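Local coordinates for Lin2118 protein (Listeria innocua, PDB 3OOU) that probably acts, through this C-terminal AraC-type helix-turn-helix domain of a longer response-regulator protein, as a sequence-specific DNA-binding transcription factor, at residues 53-58 and 85-90; 90-93 and 99-102. All coordinates share one frame; numbering follows the deposited sequence.

Contact 1 (53-58 and 85-90); sequences YLNRYR and MAYFYR
The amide of N55 meets the hydroxyl end of the Y87 ring, the two planes 67° apart and the side chains nearly perpendicular. The setting is consistent with the second helix-turn-helix of an AraC-type domain, in which helix 85-96 would be the recognition helix and helix 50-68 the long helix joining the two helix-turn-helix units. In the plane of the Y87 ring, NH2 of R90 sits at the edge. The R90 guanidinium in turn rests with one face on its own helix, near the rim, with Y87 CA 3.6 Å and A86 O 3.7 Å from its plane. N55 CA and F88 CA, the nearest pair of CA atoms, are 8.7 Å apart, and 80 Å² is buried. Y87 reaches across with a long side chain whose CG lies anti to the backbone N (chi1 -175°), carrying the phenol to helix 50-68. Its OH lies 3.7 Å from N55 CG and 2.8 Å from the atom modelled as N55 OD1. The amide may be turned over in the model, so the polarity of this pair is uncertain; Y82 OH is a second polar neighbour of the same amide. The start of helix 85-96 is tied to the preceding turn by a hydrogen bond from Y87 N to D84 OD1. Within helix 50-68, the R58 guanidinium carries L54 CD2 3.6 Å above its centre, while its NE donates a hydrogen bond to F18 O.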
loop_
_atom_site.group_PDB
_atom_site.type_symbol
_atom_site.label_atom_id
_atom_site.label_comp_id
_atom_site.label_asym_id
_atom_site.label_seq_id
_atom_site.Cartn_x
_atom_site.Cartn_y
_atom_site.Cartn_z
ATOM N N TYR A 53 -1.402 5.204 4.538
ATOM C CA TYR A 53 -2.053 3.967 4.965
ATOM C C TYR A 53 -1.837 2.863 3.929
ATOM O O TYR A 53 -1.505 1.727 4.277
ATOM C CB TYR A 53 -3.554 4.184 5.175
ATOM C CG TYR A 53 -4.302 2.926 5.565
ATOM C CD1 TYR A 53 -4.550 2.630 6.907
ATOM C CD2 TYR A 53 -4.765 2.031 4.596
ATOM C CE1 TYR A 53 -5.232 1.476 7.272
ATOM C CE2 TYR A 53 -5.447 0.876 4.955
ATOM C CZ TYR A 53 -5.674 0.605 6.296
ATOM O OH TYR A 53 -6.348 -0.531 6.672
ATOM N N LEU A 54 -2.038 3.199 2.657
ATOM C CA LEU A 54 -1.892 2.221 1.593
ATOM C C LEU A 54 -0.455 1.707 1.472
ATOM O O LEU A 54 -0.243 0.498 1.316
ATOM C CB LEU A 54 -2.404 2.780 0.260
ATOM C CG LEU A 54 -2.365 1.820 -0.930
ATOM C CD1 LEU A 54 -3.188 0.546 -0.686
ATOM C CD2 LEU A 54 -2.846 2.539 -2.180
ATOM N N ASN A 55 0.519 2.609 1.571
ATOM C CA ASN A 55 1.927 2.203 1.552
ATOM C C ASN A 55 2.282 1.256 2.701
ATOM O O ASN A 55 2.948 0.247 2.472
ATOM C CB ASN A 55 2.860 3.425 1.528
ATOM C CG ASN A 55 3.022 4.014 0.131
ATOM O OD1 ASN A 55 2.793 5.212 -0.089
ATOM N ND2 ASN A 55 3.422 3.180 -0.815
ATOM N N ARG A 56 1.846 1.559 3.926
ATOM C CA ARG A 56 2.128 0.656 5.039
ATOM C C ARG A 56 1.513 -0.723 4.779
ATOM O O ARG A 56 2.159 -1.751 5.021
ATOM C CB ARG A 56 1.658 1.234 6.379
ATOM C CG ARG A 56 2.262 0.507 7.586
ATOM C CD ARG A 56 1.739 1.052 8.908
ATOM N NE ARG A 56 0.317 1.344 8.819
ATOM C CZ ARG A 56 -0.188 2.566 8.726
ATOM N NH1 ARG A 56 0.613 3.623 8.739
ATOM N NH2 ARG A 56 -1.497 2.731 8.628
ATOM N N TYR A 57 0.280 -0.740 4.270
ATOM C CA TYR A 57 -0.431 -1.982 3.989
ATOM C C TYR A 57 0.337 -2.822 2.954
ATOM O O TYR A 57 0.569 -4.017 3.145
ATOM C CB TYR A 57 -1.865 -1.682 3.509
ATOM C CG TYR A 57 -2.764 -2.897 3.501
ATOM C CD1 TYR A 57 -3.560 -3.205 4.603
ATOM C CD2 TYR A 57 -2.807 -3.749 2.395
ATOM C CE1 TYR A 57 -4.378 -4.330 4.603
ATOM C CE2 TYR A 57 -3.623 -4.878 2.388
ATOM C CZ TYR A 57 -4.409 -5.159 3.492
ATOM O OH TYR A 57 -5.216 -6.283 3.497
ATOM N N ARG A 58 0.762 -2.169 1.877
ATOM C CA ARG A 58 1.496 -2.830 0.807
ATOM C C ARG A 58 2.871 -3.305 1.248
ATOM O O ARG A 58 3.294 -4.409 0.895
ATOM C CB ARG A 58 1.624 -1.882 -0.378
ATOM C CG ARG A 58 0.307 -1.687 -1.113
ATOM C CD ARG A 58 0.425 -0.624 -2.185
ATOM N NE ARG A 58 -0.665 -0.758 -3.149
ATOM C CZ ARG A 58 -0.926 0.111 -4.120
ATOM N NH1 ARG A 58 -0.191 1.213 -4.249
ATOM N NH2 ARG A 58 -1.929 -0.121 -4.967
HETATM N N MSE A 85 9.750 1.501 -9.029
HETATM C CA MSE A 85 10.701 0.823 -8.156
HETATM C C MSE A 85 11.472 1.758 -7.213
HETATM O O MSE A 85 11.787 1.374 -6.086
HETATM C CB MSE A 85 11.643 -0.062 -8.972
HETATM C CG MSE A 85 10.940 -1.271 -9.584
HETATM SE SE MSE A 85 9.963 -2.317 -8.258
HETATM C CE MSE A 85 11.457 -2.798 -7.115
ATOM N N ALA A 86 11.765 2.973 -7.670
ATOM C CA ALA A 86 12.384 3.974 -6.803
ATOM C C ALA A 86 11.435 4.314 -5.655
ATOM O O ALA A 86 11.856 4.424 -4.498
ATOM C CB ALA A 86 12.754 5.227 -7.595
ATOM N N TYR A 87 10.151 4.453 -5.983
ATOM C CA TYR A 87 9.117 4.735 -4.990
ATOM C C TYR A 87 8.959 3.573 -4.009
ATOM O O TYR A 87 8.931 3.791 -2.799
ATOM C CB TYR A 87 7.799 5.061 -5.695
ATOM C CG TYR A 87 6.660 5.488 -4.801
ATOM C CD1 TYR A 87 6.744 6.651 -4.026
ATOM C CD2 TYR A 87 5.476 4.749 -4.759
ATOM C CE1 TYR A 87 5.677 7.055 -3.222
ATOM C CE2 TYR A 87 4.407 5.143 -3.959
ATOM C CZ TYR A 87 4.518 6.293 -3.193
ATOM O OH TYR A 87 3.457 6.690 -2.411
ATOM N N PHE A 88 8.883 2.343 -4.525
ATOM C CA PHE A 88 8.850 1.162 -3.657
ATOM C C PHE A 88 10.026 1.163 -2.680
ATOM O O PHE A 88 9.852 0.947 -1.477
ATOM C CB PHE A 88 8.857 -0.136 -4.471
ATOM C CG PHE A 88 9.046 -1.374 -3.632
ATOM C CD1 PHE A 88 8.059 -1.777 -2.734
ATOM C CD2 PHE A 88 10.213 -2.131 -3.729
ATOM C CE1 PHE A 88 8.224 -2.919 -1.951
ATOM C CE2 PHE A 88 10.390 -3.284 -2.948
ATOM C CZ PHE A 88 9.391 -3.675 -2.057
ATOM N N TYR A 89 11.218 1.413 -3.211
ATOM C CA TYR A 89 12.435 1.447 -2.412
ATOM C C TYR A 89 12.316 2.439 -1.248
ATOM O O TYR A 89 12.615 2.092 -0.101
ATOM C CB TYR A 89 13.622 1.786 -3.311
ATOM C CG TYR A 89 14.971 1.540 -2.691
ATOM C CD1 TYR A 89 15.485 0.245 -2.572
ATOM C CD2 TYR A 89 15.750 2.605 -2.248
ATOM C CE1 TYR A 89 16.732 0.019 -2.004
ATOM C CE2 TYR A 89 16.999 2.390 -1.681
ATOM C CZ TYR A 89 17.481 1.098 -1.560
ATOM O OH TYR A 89 18.723 0.901 -1.007
ATOM N N ARG A 90 11.852 3.651 -1.546
ATOM C CA ARG A 90 11.654 4.686 -0.520
ATOM C C ARG A 90 10.618 4.259 0.514
ATOM O O ARG A 90 10.832 4.383 1.725
ATOM C CB ARG A 90 11.209 6.007 -1.153
ATOM C CG ARG A 90 12.303 6.799 -1.835
ATOM C CD ARG A 90 11.848 8.218 -2.174
ATOM N NE ARG A 90 10.744 8.260 -3.136
ATOM C CZ ARG A 90 10.882 8.189 -4.460
ATOM N NH1 ARG A 90 12.084 8.062 -5.013
ATOM N NH2 ARG A 90 9.810 8.243 -5.236
#

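Contact 2 (90-93 and 99-102); sequences RQFK and TPNR
F92 turns one face of its ring to P100, and the two side chains run antiparallel alongside each other. This corner probably follows the second helix-turn-helix of the AraC-type domain: helix 85-96 ends and the chain turns into the final helix, 100-107. The CB of P100 stands 4.2 Å from the centroid of the F92 ring and 14° off its normal, a CH-pi contact displaced toward the rim. P100 CA lies over the same ring, 3.5 Å from F92 CE2, while at the other end P100 CG is 3.8 Å from F92 CG, so the proline ring runs back along the phenyl toward its root. With CG anti to its backbone N (chi1 -165°), F92 also touches V59, K63 and L66 of helix 50-68. The phenylalanine thus joins the long helix to the corner. K93 adds a looser, more exposed border: its CD passes 3.9 Å from T99 N. A bend at chi2 steers the chain to that side, and its NZ donates to the carbonyl oxygen of G97 in the turn. Altogether 195 Å² is buried, without polar bonds between the two segments. T99 is the N-cap of the last helix, with its CB directed away from helix 85-96; its OG1 accepts a weak capping bond from R102 N at 3.4 Å, with an N-H...O angle of 145°.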
loop_
_atom_site.group_PDB
_atom_site.type_symbol
_atom_site.label_atom_id
_atom_site.label_comp_id
_atom_site.label_asym_id
_atom_site.label_seq_id
_atom_site.Cartn_x
_atom_site.Cartn_y
_atom_site.Cartn_z
ATOM N N ARG A 90 11.852 3.651 -1.546
ATOM C CA ARG A 90 11.654 4.686 -0.520
ATOM C C ARG A 90 10.618 4.259 0.514
ATOM O O ARG A 90 10.832 4.383 1.725
ATOM C CB ARG A 90 11.209 6.007 -1.153
ATOM C CG ARG A 90 12.303 6.799 -1.835
ATOM C CD ARG A 90 11.848 8.218 -2.174
ATOM N NE ARG A 90 10.744 8.260 -3.136
ATOM C CZ ARG A 90 10.882 8.189 -4.460
ATOM N NH1 ARG A 90 12.084 8.062 -5.013
ATOM N NH2 ARG A 90 9.810 8.243 -5.236
ATOM N N GLN A 91 9.497 3.737 0.025
ATOM C CA GLN A 91 8.385 3.376 0.893
ATOM C C GLN A 91 8.676 2.191 1.808
ATOM O O GLN A 91 8.265 2.188 2.970
ATOM C CB GLN A 91 7.123 3.138 0.057
ATOM C CG GLN A 91 6.551 4.416 -0.558
ATOM C CD GLN A 91 6.208 5.469 0.483
ATOM O OE1 GLN A 91 5.690 5.155 1.556
ATOM N NE2 GLN A 91 6.505 6.725 0.171
ATOM N N PHE A 92 9.390 1.195 1.289
ATOM C CA PHE A 92 9.778 0.042 2.095
ATOM C C PHE A 92 10.699 0.491 3.232
ATOM O O PHE A 92 10.514 0.087 4.383
ATOM C CB PHE A 92 10.464 -1.033 1.242
ATOM C CG PHE A 92 10.573 -2.368 1.925
ATOM C CD1 PHE A 92 9.625 -3.357 1.698
ATOM C CD2 PHE A 92 11.621 -2.638 2.809
ATOM C CE1 PHE A 92 9.719 -4.602 2.335
ATOM C CE2 PHE A 92 11.711 -3.874 3.450
ATOM C CZ PHE A 92 10.766 -4.856 3.207
ATOM N N LYS A 93 11.669 1.344 2.904
ATOM C CA LYS A 93 12.590 1.887 3.905
ATOM C C LYS A 93 11.835 2.671 4.976
ATOM O O LYS A 93 12.108 2.524 6.170
ATOM C CB LYS A 93 13.653 2.766 3.231
ATOM C CG LYS A 93 14.616 3.495 4.177
ATOM C CD LYS A 93 15.514 2.534 4.940
ATOM C CE LYS A 93 16.430 3.290 5.892
ATOM N NZ LYS A 93 17.297 2.372 6.674
ATOM N N THR A 99 16.166 -1.248 4.069
ATOM C CA THR A 99 15.999 -1.490 2.631
ATOM C C THR A 99 15.456 -2.909 2.410
ATOM O O THR A 99 15.660 -3.792 3.260
ATOM C CB THR A 99 17.320 -1.340 1.859
ATOM O OG1 THR A 99 18.237 -2.343 2.304
ATOM C CG2 THR A 99 17.926 0.050 2.066
ATOM N N PRO A 100 14.764 -3.139 1.278
ATOM C CA PRO A 100 14.200 -4.470 1.029
ATOM C C PRO A 100 15.213 -5.610 1.105
ATOM O O PRO A 100 14.964 -6.602 1.787
ATOM C CB PRO A 100 13.628 -4.361 -0.385
ATOM C CG PRO A 100 13.380 -2.916 -0.597
ATOM C CD PRO A 100 14.356 -2.159 0.249
ATOM N N ASN A 101 16.350 -5.487 0.429
ATOM C CA ASN A 101 17.275 -6.615 0.423
ATOM C C ASN A 101 18.029 -6.781 1.751
ATOM O O ASN A 101 18.412 -7.894 2.103
ATOM C CB ASN A 101 18.192 -6.600 -0.809
ATOM C CG ASN A 101 18.293 -7.973 -1.484
ATOM O OD1 ASN A 101 17.317 -8.740 -1.529
ATOM N ND2 ASN A 101 19.472 -8.282 -2.021
ATOM N N ARG A 102 18.196 -5.691 2.499
ATOM C CA ARG A 102 18.727 -5.749 3.866
ATOM C C ARG A 102 17.747 -6.456 4.811
ATOM O O ARG A 102 18.147 -7.280 5.633
ATOM C CB ARG A 102 19.035 -4.341 4.385
ATOM C CG ARG A 102 19.767 -4.284 5.722
ATOM C CD ARG A 102 21.282 -4.304 5.539
ATOM N NE ARG A 102 21.976 -4.583 6.796
ATOM C CZ ARG A 102 22.302 -5.801 7.225
ATOM N NH1 ARG A 102 22.004 -6.874 6.502
ATOM N NH2 ARG A 102 22.932 -5.947 8.382
#

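Both contacts use helix 85-96 and share R90 in their ranges, though it carries neither contact, and they bind that helix to different neighbours: contact 1 to the long helix 50-68, contact 2 to the closing helix 100-107. The centre of contact 1 lies about 6 Å from the centre of the chain, that of contact 2 about 14 Å, yet each is partly buried. The inner contact is small and polar, one amide against one phenol; the outer one is larger and mainly apolar, an aromatic face against a proline with an exposed lysine at its border. They also touch directly: F88 CE2 is 3.8 Å from P100 CG, and Y89 CD1 is 3.9 Å from P100 CD.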